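Local coordinates for protein (hdlp (histone deacetylase-like protein)) (Aquifex aeolicus, PDB 1C3P), which probably acts as a zinc-dependent deacetylase related to the histone deacetylases and may take part in acetoin breakdown, at residues 251-257 with 289-295. Numbering follows the deposited sequence.
Sequences YLLQLGT and GVYLGGG
Two neighbouring parallel strands, 251-254 and 290-292, run side by side with axes 4.7 Å apart and directions 21° from parallel; Leu252 pairs with Val290, Leu253 with Tyr291 and Gln254 with Leu292. Tyr251 starts the first segment, and its p rotamer (chi1 83°) carries its ring over Gly289, whose CA sits over the ring face, 3.7 Å from its centroid, in a CH-pi contact; any CB on Gly289 would clash with the ring. Tyr251 OH is hydrogen-bonded to the carbonyl of Gly287, while Tyr291 OH accepts from Gly289 N (3.0 Å) and is also hydrogen-bonded to Glu288. Extended backbones then zip together: Val290 N donates to Tyr251 O (2.9 Å), Leu253 N to Val290 O (2.8 Å), Leu292 N to Leu253 O (2.9 Å) and Leu255 N to Leu292 O (2.9 Å). Leu252 packs its CG against Val290 CB (3.9 Å) on the face that helix 98-118 covers through Val290 and Leu292. From the other face, Leu253 in its t rotamer puts CD2 3.9 Å from Tyr291 CD2, packed against helix 272-286, where both side chains meet Phe279. Gln254 shares the Leu252 face and its side chain touches Asp168, a zinc ligand in another structure of this protein. Farther on the two segments stay close, Gly256 CA lying 3.6 Å from Gly294 CA; a CB on Gly294 would run into Gly256 N. With helix 272-286 connecting them, the strands form a beta-alpha-beta unit at the centre of the arginase/deacetylase alpha/beta fold, their C-terminal ends leading to the zinc site, where Asp258 directly follows Thr257.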
loop_
_atom_site.group_PDB
_atom_site.type_symbol
_atom_site.label_atom_id
_atom_site.label_comp_id
_atom_site.label_asym_id
_atom_site.label_seq_id
_atom_site.Cartn_x
_atom_site.Cartn_y
_atom_site.Cartn_z
ATOM N N TYR A 251 -13.593 6.145 3.866
ATOM C CA TYR A 251 -12.289 5.624 4.265
ATOM C C TYR A 251 -11.507 5.062 3.075
ATOM O O TYR A 251 -12.088 4.676 2.056
ATOM C CB TYR A 251 -12.456 4.526 5.342
ATOM C CG TYR A 251 -12.781 3.134 4.813
ATOM C CD1 TYR A 251 -11.761 2.261 4.425
ATOM C CD2 TYR A 251 -14.103 2.695 4.691
ATOM C CE1 TYR A 251 -12.043 1.005 3.934
ATOM C CE2 TYR A 251 -14.403 1.411 4.190
ATOM C CZ TYR A 251 -13.368 0.583 3.814
ATOM O OH TYR A 251 -13.614 -0.666 3.285
ATOM N N LEU A 252 -10.178 5.056 3.205
ATOM C CA LEU A 252 -9.287 4.485 2.197
ATOM C C LEU A 252 -8.490 3.417 2.929
ATOM O O LEU A 252 -8.164 3.568 4.112
ATOM C CB LEU A 252 -8.314 5.527 1.612
ATOM C CG LEU A 252 -8.960 6.732 0.934
ATOM C CD1 LEU A 252 -9.272 7.777 1.985
ATOM C CD2 LEU A 252 -7.997 7.317 -0.086
ATOM N N LEU A 253 -8.192 2.342 2.218
ATOM C CA LEU A 253 -7.476 1.189 2.765
ATOM C C LEU A 253 -6.306 0.856 1.857
ATOM O O LEU A 253 -6.488 0.722 0.649
ATOM C CB LEU A 253 -8.444 -0.007 2.814
ATOM C CG LEU A 253 -7.934 -1.420 3.071
ATOM C CD1 LEU A 253 -7.370 -1.486 4.486
ATOM C CD2 LEU A 253 -9.097 -2.427 2.918
ATOM N N GLN A 254 -5.111 0.718 2.428
ATOM C CA GLN A 254 -3.938 0.397 1.619
ATOM C C GLN A 254 -3.604 -1.054 1.925
ATOM O O GLN A 254 -3.591 -1.508 3.086
ATOM C CB GLN A 254 -2.775 1.381 1.910
ATOM C CG GLN A 254 -1.732 0.946 2.904
ATOM C CD GLN A 254 -0.465 0.406 2.246
ATOM O OE1 GLN A 254 0.344 1.159 1.665
ATOM N NE2 GLN A 254 -0.285 -0.904 2.331
ATOM N N LEU A 255 -3.339 -1.788 0.853
ATOM C CA LEU A 255 -3.125 -3.218 0.923
ATOM C C LEU A 255 -1.805 -3.747 0.416
ATOM O O LEU A 255 -1.794 -4.612 -0.467
ATOM C CB LEU A 255 -4.274 -3.871 0.139
ATOM C CG LEU A 255 -5.637 -3.433 0.672
ATOM C CD1 LEU A 255 -6.722 -3.642 -0.363
ATOM C CD2 LEU A 255 -5.920 -4.202 1.955
ATOM N N GLY A 256 -0.692 -3.256 0.958
ATOM C CA GLY A 256 0.598 -3.770 0.521
ATOM C C GLY A 256 0.681 -5.258 0.834
ATOM O O GLY A 256 0.099 -5.719 1.819
ATOM N N THR A 257 1.405 -6.011 0.006
ATOM C CA THR A 257 1.527 -7.450 0.220
ATOM C C THR A 257 2.783 -7.834 0.986
ATOM O O THR A 257 3.050 -9.017 1.186
ATOM C CB THR A 257 1.503 -8.233 -1.125
ATOM O OG1 THR A 257 2.610 -7.837 -1.941
ATOM C CG2 THR A 257 0.201 -7.950 -1.875
ATOM N N GLY A 289 -15.033 1.119 0.810
ATOM C CA GLY A 289 -14.135 2.259 0.834
ATOM C C GLY A 289 -13.300 2.294 -0.432
ATOM O O GLY A 289 -13.591 1.567 -1.375
ATOM N N VAL A 290 -12.266 3.133 -0.447
ATOM C CA VAL A 290 -11.380 3.269 -1.596
ATOM C C VAL A 290 -10.177 2.365 -1.318
ATOM O O VAL A 290 -9.544 2.480 -0.260
ATOM C CB VAL A 290 -10.944 4.758 -1.757
ATOM C CG1 VAL A 290 -9.949 4.929 -2.921
ATOM C CG2 VAL A 290 -12.189 5.619 -2.011
ATOM N N TYR A 291 -9.871 1.467 -2.256
ATOM C CA TYR A 291 -8.776 0.514 -2.084
ATOM C C TYR A 291 -7.509 0.815 -2.895
ATOM O O TYR A 291 -7.553 1.022 -4.114
ATOM C CB TYR A 291 -9.289 -0.888 -2.406
ATOM C CG TYR A 291 -10.614 -1.168 -1.730
ATOM C CD1 TYR A 291 -11.770 -1.432 -2.476
ATOM C CD2 TYR A 291 -10.728 -1.102 -0.347
ATOM C CE1 TYR A 291 -13.011 -1.618 -1.846
ATOM C CE2 TYR A 291 -11.953 -1.284 0.288
ATOM C CZ TYR A 291 -13.087 -1.538 -0.460
ATOM O OH TYR A 291 -14.288 -1.711 0.193
ATOM N N LEU A 292 -6.379 0.809 -2.198
ATOM C CA LEU A 292 -5.086 1.111 -2.813
ATOM C C LEU A 292 -4.106 -0.023 -2.603
ATOM O O LEU A 292 -4.264 -0.821 -1.682
ATOM C CB LEU A 292 -4.488 2.377 -2.173
ATOM C CG LEU A 292 -5.352 3.637 -2.083
ATOM C CD1 LEU A 292 -4.541 4.755 -1.368
ATOM C CD2 LEU A 292 -5.769 4.072 -3.465
ATOM N N GLY A 293 -3.079 -0.081 -3.454
ATOM C CA GLY A 293 -2.063 -1.108 -3.310
ATOM C C GLY A 293 -1.093 -0.658 -2.227
ATOM O O GLY A 293 -1.458 0.096 -1.316
ATOM N N GLY A 294 0.148 -1.106 -2.318
ATOM C CA GLY A 294 1.128 -0.716 -1.326
ATOM C C GLY A 294 2.402 -1.481 -1.562
ATOM O O GLY A 294 2.563 -2.089 -2.616
ATOM N N GLY A 295 3.298 -1.453 -0.577
ATOM C CA GLY A 295 4.562 -2.154 -0.680
ATOM C C GLY A 295 4.315 -3.644 -0.834
ATOM O O GLY A 295 3.340 -4.179 -0.311
#